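Local coordinates for protein NADPH-ferredoxin reductase FprA (Mycobacterium tuberculosis, PDB 1LQT) that catalyses electron transfer between NADPH and ferredoxin through a bound FAD, and may supply electrons to cytochrome P450 systems, at residues A[110-115]-A[273-278]; A[143-148]-A[189-194]; A[165-170]-A[263-268]; A[286-291]-A[308-313]. One frame throughout, in Å; residues are numbered along the deposited sequence.

Interaction 1 of 4, residues A[110-115]-A[273-278]; sequences RMLNIP and TSPIEI. With ACT (acetate ion), chain C.
At the adenine end of the NADP pocket, the loop 110-115 runs from the nucleotide to strand 273-279, an outer member of a three-stranded antiparallel sheet. Arg110 belongs to the pocket: its NH1 serves N7A of the NADP derivative and Val322 O, while its NH2 gives a hydrogen bond to an acetate, probably from the crystallisation liquor (Arg110 NH2 to acetate O, 2.9 Å), at the edge of the guanidinium. Farther along, two apolar side chains, Leu112 and Ile114, turn to the strand. Leu112 crosses Pro275 at about a right angle, CD1 standing 4.0 Å from Pro275 CG. In Ile114, CG1 is wedged between N and C (chi1 66°), and the arm then runs out straight, so that CD1 lies 3.8 Å from Pro275 CB and 4.0 Å from Ile278 CG1. Ile114 CB is 3.4 Å from Ile276 O. A classic beta bulge sets Ile276 and Glu277 together opposite the single residue Val288. Pro115 rests CB against the extended Glu277 chain, 3.9 Å from CG, and its carbonyl makes the one direct hydrogen bond between the segments: Ile278 N reaches Pro115 O at 2.9 Å, almost straight (176°) and in the carbonyl plane.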
# COMPACT_ATOMS: atom_id res chain seq x y z
N ARG A 110 -4.86 3.68 -9.36
CA ARG A 110 -6.02 3.74 -10.24
C ARG A 110 -6.41 5.20 -10.45
O ARG A 110 -6.43 6.03 -9.53
CB ARG A 110 -7.18 2.98 -9.65
CG ARG A 110 -6.96 1.49 -9.58
CD ARG A 110 -8.20 0.71 -9.23
NE ARG A 110 -9.18 0.74 -10.31
CZ ARG A 110 -10.30 1.46 -10.33
NH1 ARG A 110 -10.60 2.31 -9.38
NH2 ARG A 110 -11.10 1.36 -11.38
N MET A 111 -6.77 5.50 -11.68
CA MET A 111 -7.23 6.81 -12.10
C MET A 111 -8.74 6.90 -12.15
O MET A 111 -9.42 5.90 -12.29
CB MET A 111 -6.58 7.20 -13.42
CG MET A 111 -5.10 7.41 -13.25
SD MET A 111 -4.30 7.83 -14.81
CE MET A 111 -5.16 9.25 -15.30
N LEU A 112 -9.22 8.14 -12.04
CA LEU A 112 -10.64 8.43 -12.21
C LEU A 112 -11.06 8.49 -13.67
O LEU A 112 -12.22 8.28 -14.00
CB LEU A 112 -10.95 9.78 -11.57
CG LEU A 112 -10.70 9.88 -10.07
CD1 LEU A 112 -10.78 11.32 -9.64
CD2 LEU A 112 -11.65 9.03 -9.31
N ASN A 113 -10.12 8.88 -14.53
CA ASN A 113 -10.41 9.10 -15.94
C ASN A 113 -11.48 10.17 -16.16
O ASN A 113 -12.48 9.95 -16.83
CB ASN A 113 -10.74 7.81 -16.66
CG ASN A 113 -9.67 6.79 -16.49
OD1 ASN A 113 -8.49 7.07 -16.68
ND2 ASN A 113 -10.07 5.61 -16.06
N ILE A 114 -11.23 11.35 -15.60
CA ILE A 114 -12.13 12.49 -15.76
C ILE A 114 -11.31 13.71 -16.18
O ILE A 114 -10.12 13.79 -15.92
CB ILE A 114 -12.92 12.78 -14.47
CG1 ILE A 114 -12.03 13.24 -13.31
CG2 ILE A 114 -13.81 11.63 -14.10
CD1 ILE A 114 -12.80 13.62 -12.09
N PRO A 115 -11.96 14.67 -16.83
CA PRO A 115 -11.26 15.87 -17.25
C PRO A 115 -10.73 16.62 -16.05
O PRO A 115 -11.40 16.71 -15.02
CB PRO A 115 -12.33 16.68 -18.00
CG PRO A 115 -13.36 15.70 -18.38
CD PRO A 115 -13.35 14.65 -17.32
N THR A 273 -22.03 9.96 -4.57
CA THR A 273 -21.49 11.12 -5.26
C THR A 273 -20.24 10.70 -6.02
O THR A 273 -19.38 10.05 -5.46
CB THR A 273 -21.16 12.24 -4.26
OG1 THR A 273 -22.32 12.57 -3.51
CG2 THR A 273 -20.71 13.49 -4.96
N SER A 274 -20.14 11.15 -7.27
CA SER A 274 -18.97 10.89 -8.09
C SER A 274 -18.35 12.19 -8.55
O SER A 274 -19.03 13.16 -8.87
CB SER A 274 -19.34 10.07 -9.33
OG SER A 274 -19.60 8.74 -9.03
N PRO A 275 -17.02 12.21 -8.69
CA PRO A 275 -16.34 13.33 -9.31
C PRO A 275 -16.52 13.26 -10.82
O PRO A 275 -16.24 12.25 -11.44
CB PRO A 275 -14.89 13.15 -8.92
CG PRO A 275 -14.73 11.64 -8.82
CD PRO A 275 -16.06 11.15 -8.29
N ILE A 276 -16.99 14.34 -11.42
CA ILE A 276 -17.24 14.41 -12.84
C ILE A 276 -16.13 15.12 -13.60
O ILE A 276 -15.74 14.70 -14.69
CB ILE A 276 -18.60 15.11 -13.09
CG1 ILE A 276 -19.74 14.45 -12.31
CG2 ILE A 276 -18.93 15.20 -14.58
CD1 ILE A 276 -20.00 13.00 -12.69
N GLU A 277 -15.63 16.21 -13.04
CA GLU A 277 -14.60 17.00 -13.67
C GLU A 277 -13.90 17.80 -12.60
O GLU A 277 -14.53 18.20 -11.62
CB GLU A 277 -15.22 17.95 -14.70
CG GLU A 277 -14.22 18.84 -15.40
CD GLU A 277 -14.78 19.62 -16.57
OE1 GLU A 277 -16.00 19.58 -16.76
OE2 GLU A 277 -13.97 20.29 -17.27
N ILE A 278 -12.61 18.03 -12.78
CA ILE A 278 -11.83 18.87 -11.89
C ILE A 278 -11.44 20.10 -12.71
O ILE A 278 -11.02 19.97 -13.86
CB ILE A 278 -10.59 18.10 -11.42
CG1 ILE A 278 -11.02 16.88 -10.60
CG2 ILE A 278 -9.67 19.00 -10.60
CD1 ILE A 278 -9.93 15.87 -10.34
C ACT C . -12.12 4.38 -12.05
O ACT C . -12.99 3.47 -11.78
OXT ACT C . -11.97 4.79 -13.25
CH3 ACT C . -11.28 4.97 -10.99

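Interaction 2 of 4, residues A[143-148]-A[189-194]; sequences PDLSGA and RGIQEV
Three residues, Ala148, Ile191 and Gly190, carry this junction between two loops that lead into neighbouring parallel strands, 149-153 and 193-197, of the Rossmann-type NADP-binding domain. Ala148 contributes its backbone rather than its methyl. Its carbonyl oxygen is gripped by two successive amides: Gln192 N, at 2.8 Å from Ala148 O (157° at the hydrogen), comes from above the carbonyl plane, whereas Glu193 N, 3.2 Å from Ala148 O and more bent (142°), approaches almost head-on to the C=O bond. One acceptor thus holds the turn at the point where strand 193-197 begins. Ile191, buried, has CG1 beside its own N and anti to the carbonyl carbon (chi1 -69°), which sets CG1 3.3 Å from Gly147 O. Beyond it, Ile191 CD1 meets Leu145 CD2 at 4.3 Å, and both side chains also pack on Leu166 of helix 157-167. Gly190 has no side chain, and the other loop occupies the direction in which one would point; its CA can therefore approach Leu145 O to 3.7 Å. One water bridges the two backbones, donating to Leu145 O (3.1 Å) and accepting from Gly190 N (3.1 Å). The Glu193 carboxylate turns away to salt bridges with Arg266 and Arg149. Earlier in the first loop lies an Asx turn, in which Asp144 OD1 accepts from Ser146 N above the carboxylate plane and, through its syn lone pair, from Ser146 OG at 2.6 Å.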
# COMPACT_ATOMS: atom_id res chain seq x y z
N PRO A 143 2.67 18.56 -2.42
CA PRO A 143 1.39 19.19 -2.69
C PRO A 143 1.26 20.49 -1.94
O PRO A 143 1.80 20.66 -0.85
CB PRO A 143 0.40 18.16 -2.16
CG PRO A 143 1.11 17.53 -1.03
CD PRO A 143 2.53 17.41 -1.50
N ASP A 144 0.53 21.42 -2.53
CA ASP A 144 0.17 22.66 -1.85
C ASP A 144 -0.99 22.36 -0.91
O ASP A 144 -2.09 22.01 -1.35
CB ASP A 144 -0.22 23.71 -2.89
CG ASP A 144 -0.54 25.07 -2.30
OD1 ASP A 144 -0.68 25.20 -1.07
OD2 ASP A 144 -0.70 26.04 -3.06
N LEU A 145 -0.72 22.46 0.39
CA LEU A 145 -1.69 22.17 1.42
C LEU A 145 -2.21 23.44 2.08
O LEU A 145 -2.74 23.39 3.18
CB LEU A 145 -1.07 21.24 2.47
CG LEU A 145 -0.54 19.94 1.89
CD1 LEU A 145 -0.01 19.05 3.01
CD2 LEU A 145 -1.60 19.22 1.09
N SER A 146 -2.12 24.57 1.39
CA SER A 146 -2.51 25.86 1.96
C SER A 146 -3.97 26.23 1.75
O SER A 146 -4.44 27.18 2.36
CB SER A 146 -1.61 26.98 1.43
OG SER A 146 -1.87 27.26 0.08
N GLY A 147 -4.68 25.54 0.86
CA GLY A 147 -6.05 25.89 0.57
C GLY A 147 -7.01 25.33 1.59
O GLY A 147 -6.80 24.26 2.15
N ALA A 148 -8.13 26.00 1.76
CA ALA A 148 -9.06 25.65 2.79
C ALA A 148 -9.78 24.33 2.65
O ALA A 148 -10.21 23.79 3.65
CB ALA A 148 -10.08 26.78 2.99
N ARG A 189 -1.57 24.36 9.01
CA ARG A 189 -2.98 23.92 9.23
C ARG A 189 -3.92 24.57 8.22
O ARG A 189 -5.02 25.01 8.57
CB ARG A 189 -3.46 24.24 10.65
CG ARG A 189 -2.62 23.57 11.72
CD ARG A 189 -3.15 23.76 13.08
NE ARG A 189 -4.03 22.68 13.49
CZ ARG A 189 -4.30 22.41 14.76
NH1 ARG A 189 -3.76 23.14 15.72
NH2 ARG A 189 -5.10 21.41 15.08
N GLY A 190 -3.52 24.57 6.95
CA GLY A 190 -4.22 25.32 5.92
C GLY A 190 -5.60 24.76 5.63
O GLY A 190 -6.58 25.48 5.48
N ILE A 191 -5.66 23.45 5.59
CA ILE A 191 -6.91 22.80 5.27
C ILE A 191 -7.86 22.86 6.46
O ILE A 191 -7.52 22.46 7.56
CB ILE A 191 -6.64 21.35 4.82
CG1 ILE A 191 -5.94 21.38 3.47
CG2 ILE A 191 -7.92 20.56 4.79
CD1 ILE A 191 -5.29 20.13 3.14
N GLN A 192 -9.05 23.36 6.20
CA GLN A 192 -10.08 23.47 7.23
C GLN A 192 -11.16 22.41 7.08
O GLN A 192 -11.87 22.15 8.01
CB GLN A 192 -10.73 24.86 7.17
CG GLN A 192 -9.75 26.01 7.42
CD GLN A 192 -9.22 26.05 8.84
OE1 GLN A 192 -9.79 25.45 9.77
NE2 GLN A 192 -8.13 26.78 9.02
N GLU A 193 -11.28 21.83 5.89
CA GLU A 193 -12.31 20.83 5.62
C GLU A 193 -11.79 19.83 4.60
O GLU A 193 -11.22 20.23 3.59
CB GLU A 193 -13.58 21.48 5.05
CG GLU A 193 -14.70 20.51 4.75
CD GLU A 193 -16.00 21.22 4.37
OE1 GLU A 193 -16.70 21.65 5.28
OE2 GLU A 193 -16.29 21.34 3.17
N VAL A 194 -12.00 18.56 4.89
CA VAL A 194 -11.81 17.50 3.93
C VAL A 194 -13.16 16.87 3.67
O VAL A 194 -13.84 16.49 4.60
CB VAL A 194 -10.84 16.40 4.44
CG1 VAL A 194 -10.74 15.27 3.44
CG2 VAL A 194 -9.46 16.97 4.70
O HOH W 1 -1.20 22.93 5.84

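Interaction 3 of 4, residues A[165-170]-A[263-268]; sequences ILLTDP and GHRRMV
Arg265 reaches from the start of strand 265-270 toward the C-terminal end of helix 157-167, and its chain illustrates how a long side chain can be apolar at its root and polar at its tip. CB lies 4.0 Å from Leu167 CD2; the two side chains run antiparallel alongside each other. CG stands anti to the carbonyl carbon (chi1 -62°), and the chain continues straight to CD, which is 4.0 Å from Leu167 O. There it bends (chi3 -64°), bringing NE to 3.3 Å from Leu167 O. That oxygen lies over one face of the guanidinium, not in the plane of the N-H groups, so the close approaches are too poorly angled for hydrogen bonds, and the model is too tight there to interpret further. Separately, the negative end of the helix dipole may suit a positive charge at this place. NH1 has a weak bond to a water that donates to Leu166 O. At the edge, NH2 lies 3.4 Å from Asp169 N, two donors side by side, and close to Arg189 NH2, a like charge that probably adds some repulsion. Leu167 completes the contact with its other branch: CD1 fits 3.6 Å from Arg266 O and 3.8 Å from Met267 CB, and the leucine also touches Val194 of the adjacent strand 193-197. Such packing of a helix end across adjacent parallel strands is characteristic of the layered alpha/beta Rossmann-type fold.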
# COMPACT_ATOMS: atom_id res chain seq x y z
N ILE A 165 -4.40 12.49 8.00
CA ILE A 165 -3.14 13.21 7.94
C ILE A 165 -3.34 14.67 7.58
O ILE A 165 -2.67 15.54 8.12
CB ILE A 165 -2.16 12.47 7.00
CG1 ILE A 165 -1.85 11.06 7.56
CG2 ILE A 165 -0.95 13.30 6.76
CD1 ILE A 165 -1.36 10.99 8.95
N LEU A 166 -4.33 14.96 6.74
CA LEU A 166 -4.61 16.34 6.37
C LEU A 166 -5.17 17.19 7.50
O LEU A 166 -5.01 18.40 7.49
CB LEU A 166 -5.57 16.39 5.18
CG LEU A 166 -4.99 15.93 3.83
CD1 LEU A 166 -6.14 15.81 2.83
CD2 LEU A 166 -3.93 16.89 3.31
N LEU A 167 -5.82 16.55 8.46
CA LEU A 167 -6.57 17.26 9.51
C LEU A 167 -6.04 17.13 10.92
O LEU A 167 -6.39 17.90 11.78
CB LEU A 167 -8.02 16.82 9.51
CG LEU A 167 -8.82 17.27 8.28
CD1 LEU A 167 -10.17 16.61 8.25
CD2 LEU A 167 -9.00 18.75 8.26
N THR A 168 -5.13 16.19 11.16
CA THR A 168 -4.62 15.98 12.50
C THR A 168 -3.75 17.16 12.93
O THR A 168 -3.01 17.75 12.14
CB THR A 168 -3.78 14.69 12.57
OG1 THR A 168 -4.63 13.55 12.37
CG2 THR A 168 -3.11 14.50 13.92
N ASP A 169 -3.87 17.53 14.18
CA ASP A 169 -3.03 18.59 14.74
C ASP A 169 -1.57 18.27 14.44
O ASP A 169 -1.10 17.19 14.79
CB ASP A 169 -3.27 18.58 16.26
CG ASP A 169 -2.47 19.59 17.03
OD1 ASP A 169 -1.61 20.30 16.46
OD2 ASP A 169 -2.67 19.75 18.25
N PRO A 170 -0.87 19.15 13.76
CA PRO A 170 0.54 18.88 13.46
C PRO A 170 1.40 18.62 14.70
O PRO A 170 2.42 17.95 14.59
CB PRO A 170 0.97 20.11 12.67
CG PRO A 170 -0.05 21.15 13.03
CD PRO A 170 -1.33 20.39 13.12
N GLY A 263 -16.08 26.71 14.04
CA GLY A 263 -14.76 26.90 14.61
C GLY A 263 -13.85 25.70 14.60
O GLY A 263 -12.72 25.76 15.03
N HIS A 264 -14.33 24.57 14.12
CA HIS A 264 -13.56 23.35 14.13
C HIS A 264 -13.17 22.98 12.72
O HIS A 264 -13.81 23.39 11.77
CB HIS A 264 -14.42 22.25 14.77
CG HIS A 264 -14.76 22.53 16.19
ND1 HIS A 264 -14.17 21.86 17.24
CD2 HIS A 264 -15.60 23.43 16.75
CE1 HIS A 264 -14.63 22.33 18.38
NE2 HIS A 264 -15.50 23.29 18.12
N ARG A 265 -12.11 22.22 12.58
CA ARG A 265 -11.82 21.63 11.29
C ARG A 265 -12.86 20.53 11.06
O ARG A 265 -13.40 19.99 12.01
CB ARG A 265 -10.39 21.12 11.23
CG ARG A 265 -9.33 22.23 11.42
CD ARG A 265 -7.87 21.65 11.41
NE ARG A 265 -7.74 20.77 12.56
CZ ARG A 265 -6.66 20.12 12.99
NH1 ARG A 265 -5.50 20.20 12.31
NH2 ARG A 265 -6.75 19.37 14.11
N ARG A 266 -13.14 20.22 9.79
CA ARG A 266 -14.25 19.32 9.45
C ARG A 266 -13.80 18.19 8.53
O ARG A 266 -13.15 18.45 7.54
CB ARG A 266 -15.36 20.10 8.73
CG ARG A 266 -16.10 21.11 9.59
CD ARG A 266 -16.85 22.17 8.77
NE ARG A 266 -17.79 21.64 7.78
CZ ARG A 266 -19.08 21.40 7.98
NH1 ARG A 266 -19.60 21.56 9.17
NH2 ARG A 266 -19.83 20.98 6.96
N MET A 267 -14.24 16.97 8.85
CA MET A 267 -14.10 15.82 7.98
C MET A 267 -15.51 15.43 7.60
O MET A 267 -16.24 14.90 8.42
CB MET A 267 -13.39 14.68 8.69
CG MET A 267 -13.07 13.55 7.76
SD MET A 267 -12.32 12.13 8.59
CE MET A 267 -10.76 12.82 9.14
N VAL A 268 -15.89 15.70 6.35
CA VAL A 268 -17.27 15.54 5.88
C VAL A 268 -17.37 14.29 5.01
O VAL A 268 -16.55 14.10 4.11
CB VAL A 268 -17.67 16.77 5.02
CG1 VAL A 268 -19.08 16.62 4.50
CG2 VAL A 268 -17.52 18.06 5.78
O HOH W 2 -5.58 21.05 8.92

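Interaction 4 of 4, residues A[286-291]-A[308-313]; sequences RIVLGR and GEREEL
Segment 308-313 returns along strand 286-291 as the second arm of a beta hairpin, and it opens at Gly308, whose positive phi (89°) is one that calls for glycine. Glu309 sends its extended chain alongside Arg291, which grips the carboxylate side-on in a salt bridge: NE to OE1 of Glu309 at 2.8 Å, almost straight, and NH2 to OE2 of Glu309 at 2.7 Å through the syn lone pair. Arg310 bends at chi2 (-73°), so that CD lies 3.9 Å from Val288 CG1 while NH1 curls back to its neighbour's carbonyl, Glu309 O, and NH2 forms a salt bridge with Asp306. Glu311, salt-bridged to Arg270, forms a hydrogen-bonded antiparallel pair with Leu289; the shorter bond, Leu289 N to Glu311 O, measures 2.7 Å and is nearly linear (174°). Glu312, in a non-hydrogen-bonded pair, runs beside Val288, its OE2 3.5 Å from Val288 CG2 and salt-bridged to Lys279. Leu313 pairs with Ile287 through Ile287 N to Leu313 O and Leu313 N to Ile287 O, both 2.9 Å, and its CB rests near Ile287 CG2. Strand 302-314 is one border of the three-stranded antiparallel sheet, 286-296 its centre and 273-279 the other border.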
# COMPACT_ATOMS: atom_id res chain seq x y z
N ARG A 286 -11.80 23.95 -8.32
CA ARG A 286 -13.17 23.50 -8.03
C ARG A 286 -13.35 22.12 -8.61
O ARG A 286 -12.59 21.69 -9.49
CB ARG A 286 -14.23 24.47 -8.46
CG ARG A 286 -14.22 24.90 -9.84
CD ARG A 286 -14.77 26.38 -10.10
NE ARG A 286 -14.23 26.76 -11.39
CZ ARG A 286 -13.14 27.45 -11.58
NH1 ARG A 286 -12.52 28.04 -10.58
NH2 ARG A 286 -12.71 27.62 -12.83
N ILE A 287 -14.34 21.41 -8.09
CA ILE A 287 -14.67 20.11 -8.58
C ILE A 287 -16.16 20.03 -8.85
O ILE A 287 -16.97 20.54 -8.09
CB ILE A 287 -14.20 19.00 -7.58
CG1 ILE A 287 -14.33 17.59 -8.16
CG2 ILE A 287 -14.88 19.13 -6.23
CD1 ILE A 287 -13.62 16.52 -7.36
N VAL A 288 -16.48 19.37 -9.95
CA VAL A 288 -17.86 19.08 -10.31
C VAL A 288 -18.21 17.69 -9.82
O VAL A 288 -17.50 16.74 -10.10
CB VAL A 288 -18.06 19.15 -11.84
CG1 VAL A 288 -19.54 18.90 -12.22
CG2 VAL A 288 -17.59 20.49 -12.37
N LEU A 289 -19.31 17.61 -9.06
CA LEU A 289 -19.78 16.37 -8.46
C LEU A 289 -21.14 16.02 -9.05
O LEU A 289 -21.94 16.88 -9.40
CB LEU A 289 -19.92 16.56 -6.95
CG LEU A 289 -18.64 16.96 -6.22
CD1 LEU A 289 -18.95 17.26 -4.77
CD2 LEU A 289 -17.55 15.91 -6.35
N GLY A 290 -21.37 14.71 -9.16
CA GLY A 290 -22.62 14.18 -9.65
C GLY A 290 -23.24 13.26 -8.62
O GLY A 290 -22.56 12.46 -7.98
N ARG A 291 -24.57 13.33 -8.48
CA ARG A 291 -25.28 12.46 -7.57
C ARG A 291 -25.62 11.15 -8.29
O ARG A 291 -26.08 11.16 -9.43
CB ARG A 291 -26.56 13.14 -7.06
CG ARG A 291 -27.29 12.33 -6.03
CD ARG A 291 -28.48 13.05 -5.43
NE ARG A 291 -29.59 13.23 -6.35
CZ ARG A 291 -30.65 12.44 -6.44
NH1 ARG A 291 -30.74 11.35 -5.72
NH2 ARG A 291 -31.65 12.80 -7.25
N GLY A 308 -27.29 12.47 -13.47
CA GLY A 308 -27.07 13.61 -14.35
C GLY A 308 -27.01 14.96 -13.68
O GLY A 308 -26.68 15.98 -14.30
N GLU A 309 -27.36 15.01 -12.41
CA GLU A 309 -27.28 16.25 -11.66
C GLU A 309 -25.83 16.64 -11.44
O GLU A 309 -24.97 15.78 -11.21
CB GLU A 309 -27.93 16.05 -10.32
CG GLU A 309 -29.42 15.78 -10.40
CD GLU A 309 -30.00 15.29 -9.08
OE1 GLU A 309 -29.35 15.45 -8.02
OE2 GLU A 309 -31.12 14.70 -9.12
N ARG A 310 -25.58 17.95 -11.46
CA ARG A 310 -24.21 18.48 -11.30
C ARG A 310 -24.17 19.59 -10.27
O ARG A 310 -25.03 20.46 -10.29
CB ARG A 310 -23.67 18.95 -12.65
CG ARG A 310 -23.68 17.86 -13.70
CD ARG A 310 -22.59 16.83 -13.43
NE ARG A 310 -22.57 15.77 -14.45
CZ ARG A 310 -23.09 14.56 -14.29
NH1 ARG A 310 -23.71 14.21 -13.18
NH2 ARG A 310 -22.96 13.66 -15.26
N GLU A 311 -23.15 19.54 -9.42
CA GLU A 311 -22.90 20.51 -8.33
C GLU A 311 -21.41 20.85 -8.45
O GLU A 311 -20.61 19.97 -8.73
CB GLU A 311 -23.13 19.75 -6.98
CG GLU A 311 -22.76 20.39 -5.66
CD GLU A 311 -22.73 19.38 -4.51
OE1 GLU A 311 -22.12 19.69 -3.46
OE2 GLU A 311 -23.30 18.27 -4.64
N GLU A 312 -21.03 22.10 -8.23
CA GLU A 312 -19.61 22.47 -8.18
C GLU A 312 -19.28 22.90 -6.75
O GLU A 312 -20.09 23.56 -6.08
CB GLU A 312 -19.25 23.56 -9.21
CG GLU A 312 -19.59 23.17 -10.64
CD GLU A 312 -18.86 23.95 -11.72
OE1 GLU A 312 -18.11 24.88 -11.38
OE2 GLU A 312 -19.03 23.58 -12.92
N LEU A 313 -18.09 22.52 -6.29
CA LEU A 313 -17.60 22.83 -4.96
C LEU A 313 -16.17 23.38 -5.06
O LEU A 313 -15.36 22.76 -5.74
CB LEU A 313 -17.56 21.52 -4.17
CG LEU A 313 -17.19 21.56 -2.71
CD1 LEU A 313 -18.22 22.31 -1.90
CD2 LEU A 313 -17.08 20.12 -2.18

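How the interactions relate
The four contacts fall into two touching pairs. Interactions 1 and 4, with centres 11 Å apart, meet in the three-stranded sheet, where Ile276 N to Val288 O and Val288 N to Glu277 O are probable hydrogen bonds of 2.8 Å each. Interactions 2 and 3, centres 9 Å apart, share the parallel sheet, with adjacent strands 193-197 and 265-270 tied by Glu193 OE1 to Arg266 NE at 2.7 Å. Strand 265-270 leads directly into 273-279, although interactions 1 and 3 stay about 10 Å apart at their nearest atoms. The side chain of Leu112 is about 4 Å from the bound NADP derivative, that of Leu289 about 10 Å and that of Met267 about 12 Å; interaction 2 lies away from the known sites.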